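Outer membrane protein SusF (Bacteroides thetaiotaomicron, PDB 4FE9) binds starch at the outer surface of the cell, through carbohydrate-binding modules, before the starch is transported into the periplasm for degradation. Local coordinates at residues 74-79 with 96-101; 347-352 with 391-396; 368-373 with 460-465; 410-415 with 456-461. One frame throughout, in Å; residues are numbered along the deposited sequence. Where two conformers were deposited one is given.

Contact 1 (74-79 with 96-101)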
loop_
_atom_site.group_PDB
_atom_site.type_symbol
_atom_site.label_atom_id
_atom_site.label_comp_id
_atom_site.label_asym_id
_atom_site.label_seq_id
_atom_site.Cartn_x
_atom_site.Cartn_y
_atom_site.Cartn_z
ATOM N N GLU A 74 7.549 11.024 -20.734
ATOM C CA GLU A 74 8.075 12.097 -19.871
ATOM C C GLU A 74 9.376 11.788 -19.113
ATOM O O GLU A 74 10.186 12.678 -18.909
ATOM C CB GLU A 74 7.006 12.614 -18.900
ATOM C CG GLU A 74 6.878 14.142 -18.903
ATOM C CD GLU A 74 5.632 14.634 -19.649
ATOM O OE1 GLU A 74 4.567 13.971 -19.524
ATOM O OE2 GLU A 74 5.708 15.701 -20.328
ATOM N N ASN A 75 9.526 10.600 -18.574
ATOM C CA ASN A 75 10.739 10.364 -17.805
ATOM C C ASN A 75 11.487 9.108 -18.059
ATOM O O ASN A 75 12.271 8.700 -17.228
ATOM C CB ASN A 75 10.505 10.539 -16.300
ATOM C CG ASN A 75 9.127 10.110 -15.869
ATOM O OD1 ASN A 75 8.831 8.924 -15.787
ATOM N ND2 ASN A 75 8.248 11.083 -15.664
ATOM N N HIS A 76 11.314 8.513 -19.230
ATOM C CA HIS A 76 12.055 7.310 -19.551
ATOM C C HIS A 76 12.891 7.554 -20.771
ATOM O O HIS A 76 12.394 8.029 -21.777
ATOM C CB HIS A 76 11.094 6.131 -19.799
ATOM C CG HIS A 76 10.198 5.823 -18.631
ATOM N ND1 HIS A 76 8.978 6.449 -18.435
ATOM C CD2 HIS A 76 10.360 4.977 -17.579
ATOM C CE1 HIS A 76 8.405 5.961 -17.343
ATOM N NE2 HIS A 76 9.237 5.097 -16.786
ATOM N N THR A 77 14.145 7.156 -20.720
ATOM C CA THR A 77 14.993 7.239 -21.888
ATOM C C THR A 77 15.227 5.845 -22.442
ATOM O O THR A 77 14.902 4.845 -21.795
ATOM C CB THR A 77 16.354 7.870 -21.554
ATOM O OG1 THR A 77 16.930 7.158 -20.463
ATOM C CG2 THR A 77 16.186 9.366 -21.156
ATOM N N ILE A 78 15.801 5.799 -23.627
ATOM C CA ILE A 78 15.999 4.588 -24.383
ATOM C C ILE A 78 17.136 4.913 -25.365
ATOM O O ILE A 78 17.170 6.010 -25.921
ATOM C CB ILE A 78 14.731 4.253 -25.235
ATOM C CG1 ILE A 78 14.931 2.958 -26.008
ATOM C CG2 ILE A 78 14.417 5.409 -26.250
ATOM C CD1 ILE A 78 13.593 2.265 -26.390
ATOM N N PRO A 79 18.080 3.974 -25.555
ATOM C CA PRO A 79 19.027 4.075 -26.656
ATOM C C PRO A 79 18.292 4.274 -28.009
ATOM O O PRO A 79 17.314 3.604 -28.276
ATOM C CB PRO A 79 19.737 2.707 -26.637
ATOM C CG PRO A 79 19.573 2.216 -25.224
ATOM C CD PRO A 79 18.245 2.734 -24.769
ATOM N N ASP A 96 10.040 -2.425 -25.886
ATOM C CA ASP A 96 9.162 -3.333 -25.135
ATOM C C ASP A 96 9.498 -3.310 -23.640
ATOM O O ASP A 96 8.654 -3.011 -22.831
ATOM C CB ASP A 96 9.286 -4.750 -25.746
ATOM C CG ASP A 96 8.367 -5.788 -25.071
ATOM O OD1 ASP A 96 7.251 -5.438 -24.623
ATOM O OD2 ASP A 96 8.798 -6.953 -24.951
ATOM N N SER A 97 10.787 -3.413 -23.314
ATOM C CA SER A 97 11.259 -3.275 -21.922
ATOM C C SER A 97 10.865 -1.945 -21.301
ATOM O O SER A 97 10.450 -1.873 -20.145
ATOM C CB SER A 97 12.793 -3.442 -21.859
ATOM O OG SER A 97 13.146 -4.797 -22.026
ATOM N N VAL A 98 11.077 -0.872 -22.028
ATOM C CA VAL A 98 10.808 0.421 -21.459
ATOM C C VAL A 98 9.288 0.617 -21.259
ATOM O O VAL A 98 8.853 1.253 -20.294
ATOM C CB VAL A 98 11.447 1.554 -22.334
ATOM C CG1 VAL A 98 10.891 2.878 -21.954
ATOM C CG2 VAL A 98 12.978 1.551 -22.143
ATOM N N THR A 99 8.485 0.046 -22.167
ATOM C CA THR A 99 7.033 0.159 -22.079
ATOM C C THR A 99 6.536 -0.552 -20.795
ATOM O O THR A 99 5.687 -0.020 -20.050
ATOM C CB THR A 99 6.321 -0.494 -23.348
ATOM O OG1 THR A 99 6.660 0.249 -24.530
ATOM C CG2 THR A 99 4.783 -0.455 -23.178
ATOM N N GLN A 100 7.145 -1.699 -20.489
ATOM C CA GLN A 100 6.667 -2.522 -19.374
ATOM C C GLN A 100 7.083 -1.891 -18.038
ATOM O O GLN A 100 6.278 -1.740 -17.173
ATOM C CB GLN A 100 7.173 -3.969 -19.528
ATOM C CG GLN A 100 6.607 -4.696 -20.791
ATOM C CD GLN A 100 7.026 -6.167 -20.871
ATOM O OE1 GLN A 100 7.097 -6.835 -19.871
ATOM N NE2 GLN A 100 7.212 -6.675 -22.087
ATOM N N GLU A 101 8.261 -1.295 -18.007
ATOM C CA GLU A 101 8.666 -0.448 -16.870
ATOM C C GLU A 101 7.781 0.767 -16.641
ATOM O O GLU A 101 7.257 0.952 -15.547
ATOM C CB GLU A 101 10.116 -0.012 -17.005
ATOM C CG GLU A 101 11.060 -1.165 -16.928
ATOM C CD GLU A 101 11.281 -1.643 -15.480
ATOM O OE1 GLU A 101 10.726 -1.010 -14.527
ATOM O OE2 GLU A 101 12.023 -2.646 -15.299
#

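Contact 2 (347-352 with 391-396)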
loop_
_atom_site.group_PDB
_atom_site.type_symbol
_atom_site.label_atom_id
_atom_site.label_comp_id
_atom_site.label_asym_id
_atom_site.label_seq_id
_atom_site.Cartn_x
_atom_site.Cartn_y
_atom_site.Cartn_z
ATOM N N ALA A 347 -9.387 20.897 16.882
ATOM C CA ALA A 347 -9.524 20.310 18.232
ATOM C C ALA A 347 -10.718 19.375 18.304
ATOM O O ALA A 347 -11.669 19.522 17.552
ATOM C CB ALA A 347 -9.628 21.410 19.311
ATOM N N GLY A 348 -10.603 18.328 19.117
ATOM C CA GLY A 348 -11.730 17.400 19.306
ATOM C C GLY A 348 -11.305 16.015 19.780
ATOM O O GLY A 348 -10.116 15.758 20.003
ATOM N N TRP A 349 -12.305 15.196 20.111
ATOM C CA TRP A 349 -12.126 13.762 20.345
ATOM C C TRP A 349 -12.091 13.037 19.024
ATOM O O TRP A 349 -12.993 13.205 18.203
ATOM C CB TRP A 349 -13.280 13.208 21.220
ATOM C CG TRP A 349 -13.188 13.645 22.691
ATOM C CD1 TRP A 349 -13.787 14.734 23.269
ATOM C CD2 TRP A 349 -12.407 13.027 23.727
ATOM N NE1 TRP A 349 -13.327 14.894 24.565
ATOM C CE2 TRP A 349 -12.587 13.792 24.902
ATOM C CE3 TRP A 349 -11.622 11.869 23.788
ATOM C CZ2 TRP A 349 -11.970 13.464 26.107
ATOM C CZ3 TRP A 349 -11.039 11.528 24.990
ATOM C CH2 TRP A 349 -11.211 12.325 26.137
ATOM N N TYR A 350 -11.105 12.152 18.859
ATOM C CA TYR A 350 -10.984 11.340 17.644
ATOM C C TYR A 350 -10.697 9.875 17.992
ATOM O O TYR A 350 -9.957 9.597 18.917
ATOM C CB TYR A 350 -9.840 11.881 16.778
ATOM C CG TYR A 350 -10.071 13.311 16.278
ATOM C CD1 TYR A 350 -10.982 13.573 15.275
ATOM C CD2 TYR A 350 -9.379 14.377 16.823
ATOM C CE1 TYR A 350 -11.210 14.872 14.833
ATOM C CE2 TYR A 350 -9.585 15.677 16.371
ATOM C CZ TYR A 350 -10.489 15.907 15.366
ATOM O OH TYR A 350 -10.720 17.208 14.924
ATOM N N LEU A 351 -11.326 8.965 17.274
ATOM C CA LEU A 351 -10.835 7.586 17.150
ATOM C C LEU A 351 -9.611 7.541 16.242
ATOM O O LEU A 351 -9.711 7.816 15.030
ATOM C CB LEU A 351 -11.931 6.653 16.591
ATOM C CG LEU A 351 -11.530 5.146 16.520
ATOM C CD1 LEU A 351 -12.704 4.214 16.761
ATOM C CD2 LEU A 351 -10.870 4.803 15.241
ATOM N N VAL A 352 -8.446 7.317 16.846
ATOM C CA VAL A 352 -7.224 7.169 16.108
ATOM C C VAL A 352 -6.988 5.689 15.757
ATOM O O VAL A 352 -7.044 4.812 16.637
ATOM C CB VAL A 352 -6.057 7.677 16.924
ATOM C CG1 VAL A 352 -4.767 7.445 16.192
ATOM C CG2 VAL A 352 -6.233 9.197 17.223
ATOM N N PHE A 391 -23.159 6.778 21.502
ATOM C CA PHE A 391 -22.937 7.492 22.744
ATOM C C PHE A 391 -22.816 8.977 22.383
ATOM O O PHE A 391 -22.026 9.337 21.493
ATOM C CB PHE A 391 -21.602 7.069 23.401
ATOM C CG PHE A 391 -21.690 5.841 24.302
ATOM C CD1 PHE A 391 -20.971 5.812 25.485
ATOM C CD2 PHE A 391 -22.206 4.640 23.817
ATOM C CE1 PHE A 391 -20.888 4.639 26.256
ATOM C CE2 PHE A 391 -22.193 3.475 24.620
ATOM C CZ PHE A 391 -21.520 3.489 25.829
ATOM N N THR A 392 -23.409 9.844 23.202
ATOM C CA THR A 392 -23.112 11.268 23.114
ATOM C C THR A 392 -21.637 11.527 23.390
ATOM O O THR A 392 -21.053 10.924 24.301
ATOM C CB THR A 392 -23.959 12.113 24.117
ATOM O OG1 THR A 392 -23.242 12.234 25.352
ATOM C CG2 THR A 392 -25.302 11.474 24.357
ATOM N N VAL A 393 -21.085 12.533 22.695
ATOM C CA VAL A 393 -19.669 12.891 22.778
ATOM C C VAL A 393 -19.452 14.184 23.601
ATOM O O VAL A 393 -19.979 15.220 23.266
ATOM C CB VAL A 393 -19.076 13.104 21.342
ATOM C CG1 VAL A 393 -17.628 13.493 21.412
ATOM C CG2 VAL A 393 -19.252 11.867 20.497
ATOM N N PRO A 394 -18.551 14.145 24.579
ATOM C CA PRO A 394 -18.318 15.333 25.370
ATOM C C PRO A 394 -17.650 16.461 24.553
ATOM O O PRO A 394 -16.773 16.186 23.714
ATOM C CB PRO A 394 -17.359 14.843 26.451
ATOM C CG PRO A 394 -16.578 13.751 25.780
ATOM C CD PRO A 394 -17.525 13.108 24.803
ATOM N N GLY A 395 -17.935 17.721 24.936
ATOM C CA GLY A 395 -17.202 18.885 24.421
ATOM C C GLY A 395 -15.907 19.185 25.151
ATOM O O GLY A 395 -14.993 19.801 24.585
ATOM N N THR A 396 -15.808 18.754 26.401
ATOM C CA THR A 396 -14.620 19.043 27.197
ATOM C C THR A 396 -13.536 18.008 26.995
ATOM O O THR A 396 -13.834 16.859 26.702
ATOM C CB THR A 396 -14.938 19.085 28.713
ATOM O OG1 THR A 396 -15.769 17.967 29.060
ATOM C CG2 THR A 396 -15.651 20.422 29.102
#

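Contact 3 (368-373 with 460-465)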
loop_
_atom_site.group_PDB
_atom_site.type_symbol
_atom_site.label_atom_id
_atom_site.label_comp_id
_atom_site.label_asym_id
_atom_site.label_seq_id
_atom_site.Cartn_x
_atom_site.Cartn_y
_atom_site.Cartn_z
ATOM N N PRO A 368 -15.218 9.794 16.730
ATOM C CA PRO A 368 -15.193 8.983 17.966
ATOM C C PRO A 368 -16.548 8.386 18.275
ATOM O O PRO A 368 -17.180 8.798 19.231
ATOM C CB PRO A 368 -14.840 10.003 19.029
ATOM C CG PRO A 368 -15.502 11.252 18.551
ATOM C CD PRO A 368 -15.357 11.230 17.025
ATOM N N ASN A 369 -17.045 7.524 17.387
ATOM C CA ASN A 369 -18.361 6.901 17.551
ATOM C C ASN A 369 -18.282 5.656 18.430
ATOM O O ASN A 369 -17.706 4.629 18.020
ATOM C CB ASN A 369 -18.927 6.498 16.206
ATOM C CG ASN A 369 -19.317 7.686 15.368
ATOM O OD1 ASN A 369 -19.336 8.807 15.857
ATOM N ND2 ASN A 369 -19.414 7.477 14.075
ATOM N N VAL A 370 -18.782 5.769 19.655
ATOM C CA VAL A 370 -18.838 4.627 20.574
ATOM C C VAL A 370 -20.267 4.130 20.609
ATOM O O VAL A 370 -21.216 4.931 20.565
ATOM C CB VAL A 370 -18.405 5.035 21.976
ATOM C CG1 VAL A 370 -18.503 3.837 22.965
ATOM C CG2 VAL A 370 -17.044 5.566 21.954
ATOM N N TYR A 371 -20.439 2.814 20.595
ATOM C CA TYR A 371 -21.763 2.234 20.427
ATOM C C TYR A 371 -22.139 1.282 21.557
ATOM O O TYR A 371 -21.369 0.373 21.910
ATOM C CB TYR A 371 -21.864 1.507 19.116
ATOM C CG TYR A 371 -21.805 2.396 17.883
ATOM C CD1 TYR A 371 -22.975 2.902 17.314
ATOM C CD2 TYR A 371 -20.600 2.557 17.175
ATOM C CE1 TYR A 371 -22.948 3.576 16.104
ATOM C CE2 TYR A 371 -20.559 3.249 15.986
ATOM C CZ TYR A 371 -21.739 3.758 15.450
ATOM O OH TYR A 371 -21.702 4.459 14.272
ATOM N N LEU A 372 -23.387 1.398 22.009
ATOM C CA LEU A 372 -24.021 0.367 22.805
ATOM C C LEU A 372 -24.428 -0.805 21.939
ATOM O O LEU A 372 -24.989 -0.634 20.845
ATOM C CB LEU A 372 -25.230 0.935 23.542
ATOM C CG LEU A 372 -25.731 0.119 24.734
ATOM C CD1 LEU A 372 -24.697 0.157 25.897
ATOM C CD2 LEU A 372 -27.109 0.658 25.201
ATOM N N MET A 373 -24.120 -2.011 22.403
ATOM C CA MET A 373 -24.446 -3.215 21.651
ATOM C C MET A 373 -25.177 -4.205 22.541
ATOM O O MET A 373 -24.947 -4.255 23.744
ATOM C CB MET A 373 -23.168 -3.876 21.110
ATOM C CG MET A 373 -22.314 -2.941 20.285
ATOM S SD MET A 373 -22.987 -2.803 18.634
ATOM C CE MET A 373 -22.944 -4.509 18.045
ATOM N N LEU A 460 -18.163 6.899 30.353
ATOM C CA LEU A 460 -16.757 6.618 30.053
ATOM C C LEU A 460 -15.914 7.861 30.096
ATOM O O LEU A 460 -16.142 8.807 29.332
ATOM C CB LEU A 460 -16.614 5.972 28.670
ATOM C CG LEU A 460 -17.484 4.759 28.369
ATOM C CD1 LEU A 460 -17.577 4.531 26.878
ATOM C CD2 LEU A 460 -16.918 3.541 29.064
ATOM N N ASN A 461 -14.860 7.819 30.884
ATOM C CA ASN A 461 -13.837 8.818 30.800
ATOM C C ASN A 461 -12.583 8.263 30.158
ATOM O O ASN A 461 -11.752 7.660 30.826
ATOM C CB ASN A 461 -13.517 9.357 32.192
ATOM C CG ASN A 461 -12.621 10.568 32.151
ATOM O OD1 ASN A 461 -11.728 10.671 31.304
ATOM N ND2 ASN A 461 -12.773 11.442 33.138
ATOM N N PHE A 462 -12.422 8.505 28.864
ATOM C CA PHE A 462 -11.299 7.944 28.143
ATOM C C PHE A 462 -10.015 8.586 28.530
ATOM O O PHE A 462 -8.964 7.965 28.450
ATOM C CB PHE A 462 -11.500 8.052 26.646
ATOM C CG PHE A 462 -12.454 7.071 26.105
ATOM C CD1 PHE A 462 -12.085 5.746 25.944
ATOM C CD2 PHE A 462 -13.690 7.479 25.644
ATOM C CE1 PHE A 462 -12.975 4.825 25.421
ATOM C CE2 PHE A 462 -14.574 6.579 25.080
ATOM C CZ PHE A 462 -14.212 5.244 24.951
ATOM N N GLY A 463 -10.087 9.826 29.008
ATOM C CA GLY A 463 -8.886 10.516 29.500
ATOM C C GLY A 463 -8.360 9.842 30.748
ATOM O O GLY A 463 -7.155 9.738 30.956
ATOM N N ASN A 464 -9.287 9.401 31.593
ATOM C CA ASN A 464 -8.948 8.770 32.867
ATOM C C ASN A 464 -8.713 7.269 32.707
ATOM O O ASN A 464 -7.841 6.694 33.361
ATOM C CB ASN A 464 -10.078 8.982 33.860
ATOM C CG ASN A 464 -9.767 10.029 34.848
ATOM O OD1 ASN A 464 -10.190 9.951 36.004
ATOM N ND2 ASN A 464 -9.001 11.035 34.426
ATOM N N GLY A 465 -9.527 6.643 31.863
ATOM C CA GLY A 465 -9.552 5.196 31.751
ATOM C C GLY A 465 -10.523 4.609 32.746
ATOM O O GLY A 465 -10.366 3.466 33.182
#

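Contact 4 (410-415 with 456-461)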
loop_
_atom_site.group_PDB
_atom_site.type_symbol
_atom_site.label_atom_id
_atom_site.label_comp_id
_atom_site.label_asym_id
_atom_site.label_seq_id
_atom_site.Cartn_x
_atom_site.Cartn_y
_atom_site.Cartn_z
ATOM N N GLY A 410 -29.963 -6.710 30.872
ATOM C CA GLY A 410 -29.173 -7.612 30.043
ATOM C C GLY A 410 -27.695 -7.360 30.199
ATOM O O GLY A 410 -27.272 -6.509 31.006
ATOM N N ALA A 411 -26.892 -8.163 29.498
ATOM C CA ALA A 411 -25.440 -7.969 29.484
ATOM C C ALA A 411 -25.103 -6.741 28.640
ATOM O O ALA A 411 -25.672 -6.548 27.582
ATOM C CB ALA A 411 -24.750 -9.200 28.928
ATOM N N VAL A 412 -24.296 -5.857 29.201
ATOM C CA VAL A 412 -23.796 -4.688 28.496
ATOM C C VAL A 412 -22.637 -5.080 27.558
ATOM O O VAL A 412 -21.727 -5.777 27.961
ATOM C CB VAL A 412 -23.289 -3.639 29.480
ATOM C CG1 VAL A 412 -22.748 -2.398 28.721
ATOM C CG2 VAL A 412 -24.407 -3.238 30.462
ATOM N N ARG A 413 -22.731 -4.672 26.301
ATOM C CA ARG A 413 -21.586 -4.655 25.404
ATOM C C ARG A 413 -21.370 -3.246 24.827
ATOM O O ARG A 413 -22.348 -2.492 24.610
ATOM C CB ARG A 413 -21.782 -5.678 24.276
ATOM C CG ARG A 413 -22.019 -7.107 24.752
ATOM C CD ARG A 413 -20.715 -7.752 25.320
ATOM N NE ARG A 413 -19.833 -8.294 24.254
ATOM C CZ ARG A 413 -19.961 -9.504 23.694
ATOM N NH1 ARG A 413 -21.017 -10.268 23.973
ATOM N NH2 ARG A 413 -19.076 -9.916 22.778
ATOM N N ILE A 414 -20.105 -2.858 24.678
ATOM C CA ILE A 414 -19.739 -1.542 24.116
ATOM C C ILE A 414 -18.636 -1.762 23.061
ATOM O O ILE A 414 -17.729 -2.615 23.253
ATOM C CB ILE A 414 -19.172 -0.605 25.205
ATOM C CG1 ILE A 414 -19.933 -0.786 26.531
ATOM C CG2 ILE A 414 -19.209 0.879 24.732
ATOM C CD1 ILE A 414 -19.193 -0.211 27.732
ATOM N N CYS A 415 -18.692 -0.998 21.964
ATOM C CA CYS A 415 -17.603 -1.008 20.994
ATOM C C CYS A 415 -17.370 0.339 20.278
ATOM O O CYS A 415 -18.159 1.297 20.425
ATOM C CB CYS A 415 -17.799 -2.123 19.965
ATOM S SG CYS A 415 -19.127 -1.781 18.771
ATOM N N GLN A 456 -30.763 2.405 33.092
ATOM C CA GLN A 456 -29.367 2.725 33.381
ATOM C C GLN A 456 -28.637 3.179 32.100
ATOM O O GLN A 456 -29.138 3.003 30.997
ATOM C CB GLN A 456 -28.649 1.514 33.989
ATOM C CG GLN A 456 -28.953 1.249 35.445
ATOM C CD GLN A 456 -28.077 0.133 36.026
ATOM O OE1 GLN A 456 -27.885 -0.911 35.395
ATOM N NE2 GLN A 456 -27.501 0.378 37.196
ATOM N N LYS A 457 -27.434 3.714 32.267
ATOM C CA LYS A 457 -26.571 4.042 31.134
ATOM C C LYS A 457 -25.089 3.964 31.511
ATOM O O LYS A 457 -24.752 3.946 32.694
ATOM C CB LYS A 457 -26.934 5.437 30.555
ATOM C CG LYS A 457 -27.169 6.510 31.580
ATOM C CD LYS A 457 -27.446 7.881 30.923
ATOM C CE LYS A 457 -28.630 7.820 29.995
ATOM N NZ LYS A 457 -29.370 9.100 29.970
ATOM N N VAL A 458 -24.208 3.880 30.505
ATOM C CA VAL A 458 -22.736 3.796 30.750
ATOM C C VAL A 458 -22.085 5.185 30.738
ATOM O O VAL A 458 -22.372 5.973 29.863
ATOM C CB VAL A 458 -22.017 2.923 29.652
ATOM C CG1 VAL A 458 -20.564 2.730 30.006
ATOM C CG2 VAL A 458 -22.714 1.598 29.476
ATOM N N TYR A 459 -21.084 5.401 31.600
ATOM C CA TYR A 459 -20.267 6.624 31.557
ATOM C C TYR A 459 -18.788 6.301 31.374
ATOM O O TYR A 459 -18.183 5.658 32.231
ATOM C CB TYR A 459 -20.455 7.467 32.851
ATOM C CG TYR A 459 -21.891 7.899 33.110
ATOM C CD1 TYR A 459 -22.270 9.239 33.017
ATOM C CD2 TYR A 459 -22.867 6.967 33.411
ATOM C CE1 TYR A 459 -23.593 9.614 33.158
ATOM C CE2 TYR A 459 -24.179 7.335 33.586
ATOM C CZ TYR A 459 -24.534 8.660 33.484
ATOM O OH TYR A 459 -25.832 9.007 33.686
ATOM N N LEU A 460 -18.163 6.899 30.353
ATOM C CA LEU A 460 -16.757 6.618 30.053
ATOM C C LEU A 460 -15.914 7.861 30.096
ATOM O O LEU A 460 -16.142 8.807 29.332
ATOM C CB LEU A 460 -16.614 5.972 28.670
ATOM C CG LEU A 460 -17.484 4.759 28.369
ATOM C CD1 LEU A 460 -17.577 4.531 26.878
ATOM C CD2 LEU A 460 -16.918 3.541 29.064
ATOM N N ASN A 461 -14.860 7.819 30.884
ATOM C CA ASN A 461 -13.837 8.818 30.800
ATOM C C ASN A 461 -12.583 8.263 30.158
ATOM O O ASN A 461 -11.752 7.660 30.826
ATOM C CB ASN A 461 -13.517 9.357 32.192
ATOM C CG ASN A 461 -12.621 10.568 32.151
ATOM O OD1 ASN A 461 -11.728 10.671 31.304
ATOM N ND2 ASN A 461 -12.773 11.442 33.138
#

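Contact 1 (74-79 with 96-101)
V98 of helix 92-102 turns its two methyl groups against the loop 74-79, which joins two strands of the N-terminal Ig-like domain of SusF. The helix lies beside the β-sheet at this point, and the contact is its packing against the loop that follows strand 64-72. The closer half is centred on the V98 methyls. CG1 of V98, placed anti to the backbone N (chi1 166°), meets CB of H76 at 3.9 Å, while CG2 makes a carbon-oxygen contact of 3.8 Å with the carbonyl O of T77. I78 is the buried member of the loop; its CD1 approaches V98 CG2 at 4.4 Å, and its side chain also packs on L70 and L72 of strand 64-72 and on L95 of the helix. No hydrogen bond passes between the two segments; V98 is held by van der Waals packing, which L72 extends. The other side is looser. T77 points away from the helix and is exposed, and E101, one turn after V98, starts toward the loop but carries its carboxylate off elsewhere, where K104 and R251 are weak, long-range ion partners. Farther round the helix a polar bond spans one turn: Q100 NE2 donates to D96 OD1 at 2.8 Å, nearly straight at 163°, arriving from above the carboxylate plane while the acceptor lies in the plane of the Q100 amide.

Contact 2 (347-352 with 391-396)
W349 NE1 donates a hydrogen bond to the backbone O of T396, 2.9 Å long and close to straight, with an angle of 164° at the hydrogen. The acceptor sits at the edge of the indole, practically in the ring plane; seen from T396, the donor is tilted 34° from the carbonyl plane. This is the hydrogen bond between the two segments, and it gives the N-H of this buried residue a polar partner. Also at the pyrrole side of the ring, W349 CD1 comes within 3.4 Å of P394 O, a carbon-oxygen contact. The bond crosses a domain boundary: strand 348-357 belongs to carbohydrate-binding module 2, and the loop 391-396 to module 3. Both modules are β-sandwich domains, and W349 spans the seam between them. Apolar packing supplies the rest. The side chains of P394 and W349 cross at about a right angle, with P394 CG 3.9 Å from W349 CD1. V393 touches nearer the backbone, its CG1 4.4 Å from W349 CB. Aromatic contacts flank the indole outside these segments: Y300 of module 2 and F401 of module 3 each make an edge-to-face pair with it. CB of W349 already points to the loop, and CG, anti to the carbonyl carbon (chi1 -73°), carries the ring on.

Contact 3 (368-373 with 460-465)
The hydrophobic core of carbohydrate-binding module 3, a β-sandwich, receives V370 where the chain enters the module from module 2. V370 lies at the start of the 371-374 region, which belongs to one sheet, and faces L460 of strand 458-461, in another sheet, and F462 just beyond it. Each methyl of V370 has its own partner. CG1, set anti to the backbone N (chi1 178°), meets CD1 of L460 tip to tip at 4.1 Å, the two side chains reaching into the space between the sheets from opposite sides. CG2 lies beside the phenyl group of F462, 4.1 Å from CE2 and the same distance from CZ; here the side chains run past one another in opposite directions. The methyl reaches the ring obliquely, at the end farther from the F462 backbone. Nothing polar joins the two segments, and V370 and L460 are both buried. Other core residues pack beside them: F431 on both V370 and L460, I438 on L460 and F462. F462, a partly exposed residue, also pairs edge-to-face with F401. Beyond F462 the chain turns back toward strand 466-469, and N461 shapes that turn. The backbone N of G465 donates to N461 O at 2.7 Å. N461 also forms an Asx motif, its OD1 accepting from the backbone N of N464 at 2.8 Å with the donor 57° out of the side-chain carbonyl plane.

Contact 4 (410-415 with 456-461)
With CG1 anti to the backbone N in both V412 (chi1 180°) and V458 (chi1 -174°), V412 points CG1 at V458, whose own CG1 is directed at I414; I414 in turn sends its CG1 branch, anti to the carbonyl carbon (chi1 -38°), toward V458. They meet between the facing sheets of the β-sandwich that forms carbohydrate-binding module 3: V412 and I414 project from strand 410-415 of one sheet, V458 from strand 458-461 of the other. V458 divides its two methyls between the partners. Its CG2 takes CG1 of V412, 4.1 Å away, the two side chains meeting at a slant. Its CG1 faces the end of I414, where CD1 extends the CG1 arm and comes at it tip to tip. The backbones stay well apart at this point, with 8.8 Å between the CA atoms of V412 and V458, and the contact consists of side chains without a hydrogen bond across it. All three touching residues are buried, and neighbouring residues continue the apolar layer: I432 beside V412, F431 beside I414, and I433 and I469 beside V458. Away from the core, R413 forms a salt bridge with E430, while Y459 makes a cation-pi pair with R468. At the I414 end of the contact, CD1 of I414 lies 4.0 Å from CG1 of V458.

Contacts 2, 3 and 4 form one continuous region, whereas contact 1 lies on the other side of the chain's centre, 51 to 60 Å from them between centres. Contact 3 lies between contacts 2 and 4, its centre about 9 Å from each. F391 joins all three: its N probably hydrogen-bonds to V370 O at 2.8 Å, and its ring packs on L460, I414 and V458. Contacts 3 and 4 share L460 and N461, and strands 371-374 and 410-415 are sheet neighbours. None of the four lies at a glycan pocket; the bound sodium ion is about 13 Å from the V370 side chain and 12 Å from that of V412.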